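PDB 5LXZ: secreted protein from Streptomyces lividans TK24, which binds copper and, as a metalloradical protein of family AA5, probably acts as an oxidase related to galactose oxidase. Local coordinates for residues 299-304 / 328-333; 169-174 / 266-271; 226-231 / 282-287; 108-113 / 184-189. The protein carries 1 engineered substitution. All coordinates share one frame; numbering follows the deposited sequence. Where two conformers were deposited one is given.

Along the chain from the N terminus, residues 108-113 come first, and contact 4 closes a loop of 70 residues when they meet 184-189 inside the beta-barrel domain. Before that closure, 169-174 opens contact 2, which ends at 266-271 and links the barrel to the propeller; contacts 4 and 2 therefore cross, and they touch through Leu113 and Arg173. Contact 3 opens at 226-231 inside the loop of contact 2 and ends beyond it at 282-287, so these two also cross; contact 3 joins neighbouring propeller sheets. Contact 1, 299-304 with 328-333, follows all of them in series and spans one blade, its centre about 22 Å from that of contact 3.

Contact 1. Residues 299-304 / 328-333; sequences PALFLM and GVWDVE
Met304 brings its thioether against the two methyls of Val329, and Leu301 meets Trp330, across one four-stranded Kelch blade. The facing CA atoms stay far apart, 8.8 Å from Met304 CA to Val329 CA and 9.1 Å from Leu301 CA to Trp330 CA, because strand 309-311 runs between strands 301-303 and 328-330 and pairs with both. Traced from CB outward, Met304 makes its contact late: CB and CG stay well short of Val329, with CG set anti to the carbonyl carbon (chi1 -58°). SD then lies 3.8 Å from Val329 CG1. A bend at chi3 (48°) turns CE back to 3.9 Å from Val329 CG1, and both SD and CE also touch CG2. The two side chains cross at about a right angle. On the other face of the blade, Leu301 CD1 approaches the indole of Trp330 near the ring plane, 4.2 Å from CZ3, and so meets an edge. One face of that indole is taken by Val332, two residues further along, whose CG2 sits 3.8 Å above the ring centre. The indole NE1 is bonded to Asn335, and Leu260 of the preceding blade packs on Trp330. Everything exchanged between the segments is thus apolar or thioether contact, held by dispersion and burial; backbone bonding between the two strands runs through strand 309-311 (Phe302 with Phe310, Gly328 with Tyr311).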
loop_
_atom_site.group_PDB
_atom_site.type_symbol
_atom_site.label_atom_id
_atom_site.label_comp_id
_atom_site.label_asym_id
_atom_site.label_seq_id
_atom_site.Cartn_x
_atom_site.Cartn_y
_atom_site.Cartn_z
ATOM N N PRO A 299 5.826 1.150 -3.471
ATOM C CA PRO A 299 5.925 0.311 -4.662
ATOM C C PRO A 299 5.393 -1.067 -4.381
ATOM O O PRO A 299 5.673 -1.652 -3.358
ATOM C CB PRO A 299 7.413 0.274 -4.984
ATOM C CG PRO A 299 8.042 0.484 -3.616
ATOM C CD PRO A 299 7.149 1.414 -2.861
ATOM N N ALA A 300 4.593 -1.618 -5.283
ATOM C CA ALA A 300 4.050 -2.951 -5.088
ATOM C C ALA A 300 5.083 -4.002 -5.448
ATOM O O ALA A 300 5.275 -4.297 -6.622
ATOM C CB ALA A 300 2.791 -3.119 -5.913
ATOM N N LEU A 301 5.749 -4.542 -4.426
ATOM C CA LEU A 301 6.911 -5.415 -4.584
ATOM C C LEU A 301 6.595 -6.786 -3.983
ATOM O O LEU A 301 6.402 -6.892 -2.774
ATOM C CB LEU A 301 8.114 -4.834 -3.864
ATOM C CG LEU A 301 8.567 -3.458 -4.335
ATOM C CD1 LEU A 301 9.712 -2.954 -3.455
ATOM C CD2 LEU A 301 9.026 -3.478 -5.782
ATOM N N PHE A 302 6.634 -7.809 -4.814
ATOM C CA PHE A 302 6.238 -9.161 -4.386
ATOM C C PHE A 302 7.383 -10.136 -4.594
ATOM O O PHE A 302 8.024 -10.133 -5.646
ATOM C CB PHE A 302 5.066 -9.644 -5.223
ATOM C CG PHE A 302 3.759 -8.932 -4.925
ATOM C CD1 PHE A 302 3.471 -7.717 -5.476
ATOM C CD2 PHE A 302 2.834 -9.499 -4.078
ATOM C CE1 PHE A 302 2.281 -7.073 -5.171
ATOM C CE2 PHE A 302 1.647 -8.881 -3.794
ATOM C CZ PHE A 302 1.387 -7.648 -4.319
ATOM N N LEU A 303 7.548 -11.064 -3.652
ATOM C CA LEU A 303 8.542 -12.109 -3.823
ATOM C C LEU A 303 8.062 -13.170 -4.793
ATOM O O LEU A 303 7.010 -13.803 -4.588
ATOM C CB LEU A 303 8.850 -12.745 -2.467
ATOM C CG LEU A 303 9.933 -13.816 -2.463
ATOM C CD1 LEU A 303 11.298 -13.247 -2.802
ATOM C CD2 LEU A 303 9.959 -14.399 -1.046
ATOM N N MET A 304 8.906 -13.459 -5.787
ATOM C CA MET A 304 8.666 -14.458 -6.809
ATOM C C MET A 304 9.304 -15.803 -6.401
ATOM O O MET A 304 10.209 -15.860 -5.553
ATOM C CB MET A 304 9.294 -14.005 -8.115
ATOM C CG MET A 304 8.766 -12.668 -8.598
ATOM S SD MET A 304 9.777 -11.947 -9.929
ATOM C CE MET A 304 10.004 -13.316 -11.086
ATOM N N GLY A 328 8.638 -4.556 -13.578
ATOM C CA GLY A 328 9.760 -5.411 -13.906
ATOM C C GLY A 328 10.138 -6.339 -12.767
ATOM O O GLY A 328 9.562 -6.333 -11.711
ATOM N N VAL A 329 11.181 -7.102 -13.048
ATOM C CA VAL A 329 11.704 -8.104 -12.135
ATOM C C VAL A 329 13.058 -7.632 -11.628
ATOM O O VAL A 329 13.987 -7.352 -12.417
ATOM C CB VAL A 329 11.870 -9.435 -12.860
ATOM C CG1 VAL A 329 12.565 -10.471 -12.002
ATOM C CG2 VAL A 329 10.502 -9.984 -13.286
ATOM N N TRP A 330 13.163 -7.537 -10.312
ATOM C CA TRP A 330 14.329 -7.004 -9.644
ATOM C C TRP A 330 15.053 -8.104 -8.905
ATOM O O TRP A 330 14.496 -8.696 -7.968
ATOM C CB TRP A 330 13.868 -5.917 -8.671
ATOM C CG TRP A 330 14.903 -5.199 -7.897
ATOM C CD1 TRP A 330 16.221 -5.024 -8.196
ATOM C CD2 TRP A 330 14.691 -4.523 -6.650
ATOM N NE1 TRP A 330 16.841 -4.312 -7.205
ATOM C CE2 TRP A 330 15.918 -3.963 -6.258
ATOM C CE3 TRP A 330 13.560 -4.298 -5.850
ATOM C CZ2 TRP A 330 16.045 -3.231 -5.117
ATOM C CZ3 TRP A 330 13.696 -3.590 -4.709
ATOM C CH2 TRP A 330 14.936 -3.039 -4.334
ATOM N N ASP A 331 16.299 -8.372 -9.273
ATOM C CA ASP A 331 17.147 -9.261 -8.473
ATOM C C ASP A 331 17.795 -8.358 -7.442
ATOM O O ASP A 331 18.662 -7.544 -7.762
ATOM C CB ASP A 331 18.182 -9.886 -9.370
ATOM C CG ASP A 331 19.072 -10.871 -8.641
ATOM O OD1 ASP A 331 19.361 -10.659 -7.450
ATOM O OD2 ASP A 331 19.451 -11.891 -9.245
ATOM N N VAL A 332 17.341 -8.453 -6.191
ATOM C CA VAL A 332 17.802 -7.552 -5.170
ATOM C C VAL A 332 19.278 -7.775 -4.854
ATOM O O VAL A 332 19.972 -6.842 -4.513
ATOM C CB VAL A 332 16.940 -7.691 -3.904
ATOM C CG1 VAL A 332 17.424 -6.775 -2.801
ATOM C CG2 VAL A 332 15.475 -7.401 -4.205
ATOM N N GLU A 333 19.754 -8.995 -5.004
ATOM C CA GLU A 333 21.147 -9.278 -4.662
ATOM C C GLU A 333 22.135 -8.732 -5.696
ATOM O O GLU A 333 23.192 -8.249 -5.309
ATOM C CB GLU A 333 21.337 -10.774 -4.440
ATOM C CG GLU A 333 20.531 -11.332 -3.295
ATOM C CD GLU A 333 20.715 -12.821 -3.123
ATOM O OE1 GLU A 333 20.135 -13.580 -3.927
ATOM O OE2 GLU A 333 21.495 -13.227 -2.186
#

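Contact 2. Residues 169-174 / 266-271; sequences PGLGRI and DDIGQL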
loop_
_atom_site.group_PDB
_atom_site.type_symbol
_atom_site.label_atom_id
_atom_site.label_comp_id
_atom_site.label_asym_id
_atom_site.label_seq_id
_atom_site.Cartn_x
_atom_site.Cartn_y
_atom_site.Cartn_z
ATOM N N PRO A 169 25.232 19.373 -0.365
ATOM C CA PRO A 169 24.694 20.688 -0.727
ATOM C C PRO A 169 23.923 21.306 0.412
ATOM O O PRO A 169 23.312 20.592 1.200
ATOM C CB PRO A 169 23.771 20.390 -1.920
ATOM C CG PRO A 169 23.443 18.936 -1.805
ATOM C CD PRO A 169 24.658 18.294 -1.198
ATOM N N GLY A 170 23.974 22.615 0.519
ATOM C CA GLY A 170 23.104 23.317 1.418
ATOM C C GLY A 170 21.677 23.202 0.874
ATOM O O GLY A 170 21.475 23.209 -0.363
ATOM N N LEU A 171 20.716 23.135 1.788
ATOM C CA LEU A 171 19.300 22.918 1.467
ATOM C C LEU A 171 18.475 23.990 2.109
ATOM O O LEU A 171 18.605 24.243 3.324
ATOM C CB LEU A 171 18.847 21.541 1.952
ATOM C CG LEU A 171 19.572 20.306 1.411
ATOM C CD1 LEU A 171 19.048 19.023 2.037
ATOM C CD2 LEU A 171 19.505 20.203 -0.100
ATOM N N GLY A 172 17.641 24.640 1.319
ATOM C CA GLY A 172 16.724 25.646 1.785
ATOM C C GLY A 172 15.346 25.408 1.206
ATOM O O GLY A 172 15.195 25.413 -0.010
ATOM N N ARG A 173 14.352 25.238 2.060
ATOM C CA ARG A 173 12.975 25.054 1.614
ATOM C C ARG A 173 12.227 26.349 1.491
ATOM O O ARG A 173 12.305 27.200 2.377
ATOM C CB ARG A 173 12.234 24.121 2.558
ATOM C CG ARG A 173 12.932 22.789 2.664
ATOM C CD ARG A 173 12.123 21.689 3.290
ATOM N NE ARG A 173 11.260 22.159 4.362
ATOM C CZ ARG A 173 10.232 21.476 4.869
ATOM N NH1 ARG A 173 9.920 20.233 4.443
ATOM N NH2 ARG A 173 9.524 22.039 5.845
ATOM N N ILE A 174 11.442 26.486 0.433
ATOM C CA ILE A 174 10.625 27.662 0.202
ATOM C C ILE A 174 9.326 27.307 -0.523
ATOM O O ILE A 174 9.326 26.520 -1.486
ATOM C CB ILE A 174 11.440 28.721 -0.552
ATOM C CG1 ILE A 174 10.727 30.060 -0.585
ATOM C CG2 ILE A 174 11.823 28.273 -1.958
ATOM C CD1 ILE A 174 10.624 30.700 0.800
ATOM N N ASP A 266 11.838 11.285 2.847
ATOM C CA ASP A 266 12.760 11.522 3.931
ATOM C C ASP A 266 12.298 12.614 4.906
ATOM O O ASP A 266 11.181 13.079 4.860
ATOM C CB ASP A 266 14.141 11.782 3.330
ATOM C CG ASP A 266 14.349 13.207 2.896
ATOM O OD1 ASP A 266 13.454 14.082 3.050
ATOM O OD2 ASP A 266 15.472 13.447 2.414
ATOM N N ASP A 267 13.187 13.023 5.813
ATOM C CA ASP A 267 12.776 13.846 6.943
ATOM C C ASP A 267 12.521 15.301 6.576
ATOM O O ASP A 267 12.034 16.046 7.414
ATOM C CB ASP A 267 13.752 13.727 8.116
ATOM C CG ASP A 267 15.109 14.342 7.845
ATOM O OD1 ASP A 267 15.373 14.933 6.769
ATOM O OD2 ASP A 267 15.930 14.207 8.773
ATOM N N ILE A 268 12.822 15.689 5.339
ATOM C CA ILE A 268 12.370 16.995 4.833
ATOM C C ILE A 268 11.481 16.881 3.608
ATOM O O ILE A 268 11.244 17.857 2.912
ATOM C CB ILE A 268 13.543 17.982 4.644
ATOM C CG1 ILE A 268 14.506 17.484 3.574
ATOM C CG2 ILE A 268 14.233 18.219 5.982
ATOM C CD1 ILE A 268 15.503 18.538 3.135
ATOM N N GLY A 269 10.909 15.707 3.371
ATOM C CA GLY A 269 9.961 15.513 2.299
ATOM C C GLY A 269 10.516 15.200 0.922
ATOM O O GLY A 269 9.755 15.228 -0.021
ATOM N N GLN A 270 11.809 14.888 0.841
ATOM C CA GLN A 270 12.479 14.496 -0.411
ATOM C C GLN A 270 12.293 12.962 -0.576
ATOM O O GLN A 270 12.351 12.265 0.393
ATOM C CB GLN A 270 13.997 14.758 -0.345
ATOM C CG GLN A 270 14.485 16.118 0.176
ATOM C CD GLN A 270 16.033 16.226 0.332
ATOM O OE1 GLN A 270 16.691 16.872 -0.498
ATOM N NE2 GLN A 270 16.601 15.640 1.397
ATOM N N LEU A 271 12.159 12.469 -1.788
ATOM C CA LEU A 271 12.172 10.986 -2.019
ATOM C C LEU A 271 13.501 10.411 -1.572
ATOM O O LEU A 271 14.562 10.973 -1.852
ATOM C CB LEU A 271 11.935 10.638 -3.478
ATOM C CG LEU A 271 11.611 9.153 -3.717
ATOM C CD1 LEU A 271 10.175 8.784 -3.404
ATOM C CD2 LEU A 271 11.900 8.799 -5.148
#
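Arg173 and Ile268 form the nearest backbone approach, 8.7 Å between their CA atoms, where extended strand 170-174 faces a type I beta turn running from Asp266 to Gly269. The arginine spans that gap: a bend at chi3 (-36°) brings the guanidinium round to the carbonyl, and NH1 donates to Ile268 O over 3.1 Å with an N-H...O angle of 146°. The oxygen lies close to the guanidinium plane, yet the donor stands 51° out of the carbonyl plane. Beside this bond, Leu171 CD1 touches Ile268 CD1 at 3.7 Å, and Gln270 OE1 is a looser neighbour of the same methyl. The turn is stiffened from within. Asp266 OD1 accepts from Ile268 N over 2.9 Å, which makes an Asx turn, and from Gln270 N on the opposite face, while Asp266 OD2 receives Gln270 NE2 at 2.7 Å through its syn lone pair. Behind the arginine and leucine, strand 164-177 pairs with 111-118, whose Leu113 and His117 pack on Arg173 and Leu171. Asp266 bonds to Gly222 in the neighbouring propeller sheet, and Arg173, from the barrel strand, joins the domains by reaching Ile268 O and, through a salt bridge from NH1, Asp219 of strand 218-222.

Contact 3. Residues 226-231 / 282-287; sequences AFEFDP and KTKAWT
The indole of Trp286 meets Ala226 with its edge: the Ala226 methyl lies near the ring plane, with CB 4.0 Å from NE1 and 4.2 Å from CZ2. The ring of Tyr279, from the adjoining strand 277-280, also meets the indole with the planes at about 50°, and Leu92 of strand 91-102 packs against it. NE1 is the atom nearest the methyl, but its hydrogen bond goes to Asp240 O. The second flat group is the Glu228 carboxylate, whose OE2 lies 4.1 Å from Lys284 CG as the two side chains cross at about a right angle. Lys284 passes beside the OE2 end, extended as far as CE, where chi4 (38°) bends the chain. Even so, Lys284 NZ stops 4.5 Å from Glu228 OE2, beyond a salt bridge. Water 1 spans this gap, donating to Glu228 OE2 over 2.6 Å and accepting from Lys284 NZ over 2.8 Å. Water 2 likewise donates to Glu228 OE1, but its link to Lys284 NZ is weak. Both carboxylate oxygens have protein partners too, Tyr279 OH on OE2 and Asn90 ND2 on OE1, which should restrain rotation of the carboxylate. Strand 226-230 and the outer strand 285-288 belong to neighbouring sheets of the propeller, and their touching parts run 149° apart. The chemistry implied is a buried apolar edge contact beside opposite charges bridged by water: Glu228, largely buried, is probably kept anionic by its donors and the nearby lysine charge.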
loop_
_atom_site.group_PDB
_atom_site.type_symbol
_atom_site.label_atom_id
_atom_site.label_comp_id
_atom_site.label_asym_id
_atom_site.label_seq_id
_atom_site.Cartn_x
_atom_site.Cartn_y
_atom_site.Cartn_z
ATOM N N ALA A 226 10.825 2.114 13.995
ATOM C CA ALA A 226 10.361 0.782 13.681
ATOM C C ALA A 226 9.935 0.010 14.898
ATOM O O ALA A 226 10.562 0.124 15.989
ATOM C CB ALA A 226 11.417 0.018 12.937
ATOM N N PHE A 227 8.915 -0.826 14.732
ATOM C CA PHE A 227 8.390 -1.616 15.833
ATOM C C PHE A 227 8.014 -2.995 15.308
ATOM O O PHE A 227 7.770 -3.162 14.122
ATOM C CB PHE A 227 7.095 -0.983 16.373
ATOM C CG PHE A 227 7.253 0.417 16.860
ATOM C CD1 PHE A 227 7.201 1.488 15.987
ATOM C CD2 PHE A 227 7.582 0.650 18.193
ATOM C CE1 PHE A 227 7.393 2.788 16.435
ATOM C CE2 PHE A 227 7.809 1.954 18.627
ATOM C CZ PHE A 227 7.696 3.002 17.766
ATOM N N GLU A 228 7.943 -3.969 16.192
ATOM C CA GLU A 228 7.232 -5.188 15.911
ATOM C C GLU A 228 5.940 -5.159 16.703
ATOM O O GLU A 228 5.976 -4.983 17.910
ATOM C CB GLU A 228 8.047 -6.404 16.240
ATOM C CG GLU A 228 9.253 -6.616 15.335
ATOM C CD GLU A 228 9.996 -7.912 15.626
ATOM O OE1 GLU A 228 9.426 -8.804 16.323
ATOM O OE2 GLU A 228 11.140 -8.086 15.158
ATOM N N PHE A 229 4.788 -5.312 16.064
ATOM C CA PHE A 229 3.553 -5.423 16.818
ATOM C C PHE A 229 3.397 -6.892 17.176
ATOM O O PHE A 229 3.345 -7.752 16.288
ATOM C CB PHE A 229 2.323 -4.966 16.032
ATOM C CG PHE A 229 1.092 -4.980 16.868
ATOM C CD1 PHE A 229 0.865 -3.913 17.759
ATOM C CD2 PHE A 229 0.220 -6.079 16.902
ATOM C CE1 PHE A 229 -0.245 -3.905 18.585
ATOM C CE2 PHE A 229 -0.884 -6.053 17.768
ATOM C CZ PHE A 229 -1.111 -4.970 18.583
ATOM N N ASP A 230 3.312 -7.177 18.472
ATOM C CA ASP A 230 3.169 -8.529 18.976
ATOM C C ASP A 230 1.672 -8.793 19.190
ATOM O O ASP A 230 1.050 -8.161 20.056
ATOM C CB ASP A 230 3.976 -8.628 20.283
ATOM C CG ASP A 230 3.871 -9.975 20.953
ATOM O OD1 ASP A 230 2.883 -10.685 20.775
ATOM O OD2 ASP A 230 4.821 -10.288 21.710
ATOM N N PRO A 231 1.075 -9.689 18.395
ATOM C CA PRO A 231 -0.356 -9.916 18.480
ATOM C C PRO A 231 -0.809 -10.625 19.759
ATOM O O PRO A 231 -1.966 -10.477 20.129
ATOM C CB PRO A 231 -0.670 -10.740 17.266
ATOM C CG PRO A 231 0.587 -11.341 16.840
ATOM C CD PRO A 231 1.732 -10.542 17.379
ATOM N N LYS A 282 16.277 -11.815 13.038
ATOM C CA LYS A 282 17.122 -12.521 14.035
ATOM C C LYS A 282 17.999 -11.571 14.828
ATOM O O LYS A 282 18.375 -11.878 15.961
ATOM C CB LYS A 282 17.994 -13.572 13.360
ATOM C CG LYS A 282 17.183 -14.719 12.785
ATOM C CD LYS A 282 18.066 -15.735 12.102
ATOM C CE LYS A 282 17.267 -16.987 11.754
ATOM N NZ LYS A 282 18.162 -18.042 11.161
ATOM N N THR A 283 18.334 -10.428 14.268
ATOM C CA THR A 283 19.109 -9.408 14.998
ATOM C C THR A 283 18.320 -8.184 15.417
ATOM O O THR A 283 18.799 -7.376 16.193
ATOM C CB THR A 283 20.286 -8.927 14.188
ATOM O OG1 THR A 283 19.789 -8.321 12.989
ATOM C CG2 THR A 283 21.191 -10.061 13.800
ATOM N N LYS A 284 17.118 -8.025 14.860
ATOM C CA LYS A 284 16.282 -6.841 15.094
ATOM C C LYS A 284 17.010 -5.559 14.674
ATOM O O LYS A 284 16.796 -4.503 15.254
ATOM C CB LYS A 284 15.722 -6.781 16.522
ATOM C CG LYS A 284 14.829 -7.959 16.862
ATOM C CD LYS A 284 14.429 -7.924 18.331
ATOM C CE LYS A 284 13.448 -9.038 18.747
ATOM N NZ LYS A 284 13.660 -10.358 18.129
ATOM N N ALA A 285 17.795 -5.682 13.613
ATOM C CA ALA A 285 18.596 -4.596 13.103
ATOM C C ALA A 285 18.512 -4.446 11.612
ATOM O O ALA A 285 18.130 -5.398 10.917
ATOM C CB ALA A 285 20.058 -4.790 13.519
ATOM N N TRP A 286 18.828 -3.247 11.142
ATOM C CA TRP A 286 18.770 -2.870 9.723
ATOM C C TRP A 286 20.164 -2.680 9.103
ATOM O O TRP A 286 21.062 -2.155 9.753
ATOM C CB TRP A 286 18.028 -1.571 9.549
ATOM C CG TRP A 286 16.621 -1.570 10.017
ATOM C CD1 TRP A 286 16.164 -1.269 11.299
ATOM C CD2 TRP A 286 15.458 -1.823 9.231
ATOM N NE1 TRP A 286 14.785 -1.344 11.327
ATOM C CE2 TRP A 286 14.334 -1.686 10.082
ATOM C CE3 TRP A 286 15.249 -2.169 7.884
ATOM C CZ2 TRP A 286 13.037 -1.896 9.630
ATOM C CZ3 TRP A 286 13.968 -2.323 7.434
ATOM C CH2 TRP A 286 12.886 -2.174 8.291
ATOM N N THR A 287 20.311 -3.070 7.845
ATOM C CA THR A 287 21.557 -2.965 7.096
ATOM C C THR A 287 21.220 -2.405 5.717
ATOM O O THR A 287 20.327 -2.957 5.071
ATOM C CB THR A 287 22.219 -4.349 6.929
ATOM O OG1 THR A 287 22.273 -5.029 8.192
ATOM C CG2 THR A 287 23.628 -4.225 6.324
HETATM O O HOH W 1 12.379 -10.342 15.664
HETATM O O HOH W 2 10.489 -10.849 17.307
#

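Contact 4. Residues 108-113 / 184-189; sequences TKAGGL and AYETGT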
loop_
_atom_site.group_PDB
_atom_site.type_symbol
_atom_site.label_atom_id
_atom_site.label_comp_id
_atom_site.label_asym_id
_atom_site.label_seq_id
_atom_site.Cartn_x
_atom_site.Cartn_y
_atom_site.Cartn_z
ATOM N N THR A 108 -6.428 28.254 -5.137
ATOM C CA THR A 108 -6.737 28.013 -6.541
ATOM C C THR A 108 -5.473 27.871 -7.394
ATOM O O THR A 108 -5.575 27.600 -8.571
ATOM C CB THR A 108 -7.559 29.181 -7.156
ATOM O OG1 THR A 108 -6.773 30.384 -7.141
ATOM C CG2 THR A 108 -8.864 29.422 -6.365
ATOM N N LYS A 109 -4.303 28.091 -6.806
ATOM C CA LYS A 109 -3.031 28.047 -7.565
ATOM C C LYS A 109 -2.159 26.875 -7.112
ATOM O O LYS A 109 -1.943 26.662 -5.953
ATOM C CB LYS A 109 -2.242 29.352 -7.402
ATOM C CG LYS A 109 -2.964 30.532 -8.061
ATOM C CD LYS A 109 -2.268 31.846 -7.784
ATOM C CE LYS A 109 -2.991 32.937 -8.582
ATOM N NZ LYS A 109 -2.157 34.172 -8.571
ATOM N N ALA A 110 -1.629 26.178 -8.104
ATOM C CA ALA A 110 -0.691 25.070 -7.819
ATOM C C ALA A 110 0.489 25.558 -7.033
ATOM O O ALA A 110 0.996 26.645 -7.253
ATOM C CB ALA A 110 -0.245 24.478 -9.126
ATOM N N GLY A 111 0.980 24.745 -6.109
ATOM C CA GLY A 111 2.161 25.113 -5.344
ATOM C C GLY A 111 2.553 24.084 -4.331
ATOM O O GLY A 111 1.954 23.035 -4.240
ATOM N N GLY A 112 3.601 24.388 -3.600
ATOM C CA GLY A 112 4.165 23.504 -2.625
ATOM C C GLY A 112 5.588 23.863 -2.294
ATOM O O GLY A 112 6.057 24.939 -2.684
ATOM N N LEU A 113 6.296 22.979 -1.602
ATOM C CA LEU A 113 7.661 23.290 -1.184
ATOM C C LEU A 113 8.697 22.963 -2.247
ATOM O O LEU A 113 8.690 21.882 -2.829
ATOM C CB LEU A 113 8.024 22.638 0.145
ATOM C CG LEU A 113 7.163 23.117 1.310
ATOM C CD1 LEU A 113 7.546 22.346 2.554
ATOM C CD2 LEU A 113 7.282 24.612 1.538
ATOM N N ALA A 184 -4.098 23.358 -15.056
ATOM C CA ALA A 184 -3.147 23.290 -16.162
ATOM C C ALA A 184 -1.704 23.623 -15.738
ATOM O O ALA A 184 -0.732 23.256 -16.425
ATOM C CB ALA A 184 -3.579 24.218 -17.283
ATOM N N TYR A 185 -1.568 24.322 -14.637
ATOM C CA TYR A 185 -0.273 24.740 -14.145
ATOM C C TYR A 185 0.321 23.836 -13.071
ATOM O O TYR A 185 1.388 24.140 -12.554
ATOM C CB TYR A 185 -0.362 26.182 -13.661
ATOM C CG TYR A 185 -0.890 27.052 -14.760
ATOM C CD1 TYR A 185 -0.105 27.364 -15.874
ATOM C CD2 TYR A 185 -2.197 27.527 -14.702
ATOM C CE1 TYR A 185 -0.608 28.130 -16.909
ATOM C CE2 TYR A 185 -2.715 28.306 -15.725
ATOM C CZ TYR A 185 -1.921 28.587 -16.826
ATOM O OH TYR A 185 -2.438 29.378 -17.822
ATOM N N GLU A 186 -0.372 22.746 -12.749
ATOM C CA GLU A 186 0.094 21.786 -11.750
ATOM C C GLU A 186 1.156 20.863 -12.301
ATOM O O GLU A 186 1.231 20.611 -13.508
ATOM C CB GLU A 186 -1.045 20.873 -11.270
ATOM C CG GLU A 186 -2.205 21.581 -10.604
ATOM C CD GLU A 186 -3.298 20.606 -10.205
ATOM O OE1 GLU A 186 -3.111 19.371 -10.314
ATOM O OE2 GLU A 186 -4.377 21.076 -9.821
ATOM N N THR A 187 1.931 20.292 -11.384
ATOM C CA THR A 187 2.787 19.158 -11.696
ATOM C C THR A 187 2.345 17.979 -10.871
ATOM O O THR A 187 1.713 18.131 -9.819
ATOM C CB THR A 187 4.273 19.450 -11.446
ATOM O OG1 THR A 187 4.523 19.485 -10.046
ATOM C CG2 THR A 187 4.687 20.766 -12.090
ATOM N N GLY A 188 2.716 16.775 -11.321
ATOM C CA GLY A 188 2.331 15.567 -10.599
ATOM C C GLY A 188 3.472 14.687 -10.152
ATOM O O GLY A 188 3.224 13.712 -9.478
ATOM N N THR A 189 4.698 15.032 -10.504
ATOM C CA THR A 189 5.858 14.220 -10.127
ATOM C C THR A 189 7.006 15.151 -9.786
ATOM O O THR A 189 6.972 16.337 -10.104
ATOM C CB THR A 189 6.294 13.262 -11.251
ATOM O OG1 THR A 189 6.653 13.993 -12.446
ATOM C CG2 THR A 189 5.182 12.270 -11.554
#
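Within the beta-barrel domain, residues 108-113, at the N-terminal end of the region of strand 111-118, rest on the loop that follows strand 164-177, with Ala110 meeting Tyr185 and Glu186. The backbones come close here, 5.2 Å from Ala110 CA to Glu186 CA, leaving room for little more than one methyl. That methyl, Ala110 CB, lies 3.8 Å from Glu186 CA. It is equally near the carbonyl oxygen of Tyr185, 3.8 Å from CB to O, so the contact is with main chain as much as with side chain. In the given conformer of Glu186, chi1 of -61° swings CG to within 3.8 Å of Ala110 CB, a third touch. A second conformer makes the placing of the glutamate's end less certain. Tyr185 starts out toward 108-113, but its ring turns away and packs on Lys180. With only 92 Å² buried over both sides, the interface is small and rests on Ala110. Polar groups are met by other parts: Glu186 O accepts from Lys140 NZ, and Lys109 O from Lys217 NZ. Around this point Ala110 pairs by backbone with Ala178 and Gly112 with Val176 of strand 164-177, while Phe142 of strand 141-144 packs on both Ala110 and Thr187. The loop is thus joined to strand 141-144 by packing and to the chain just after strand 206-210 by bonds from Thr187 to Leu213.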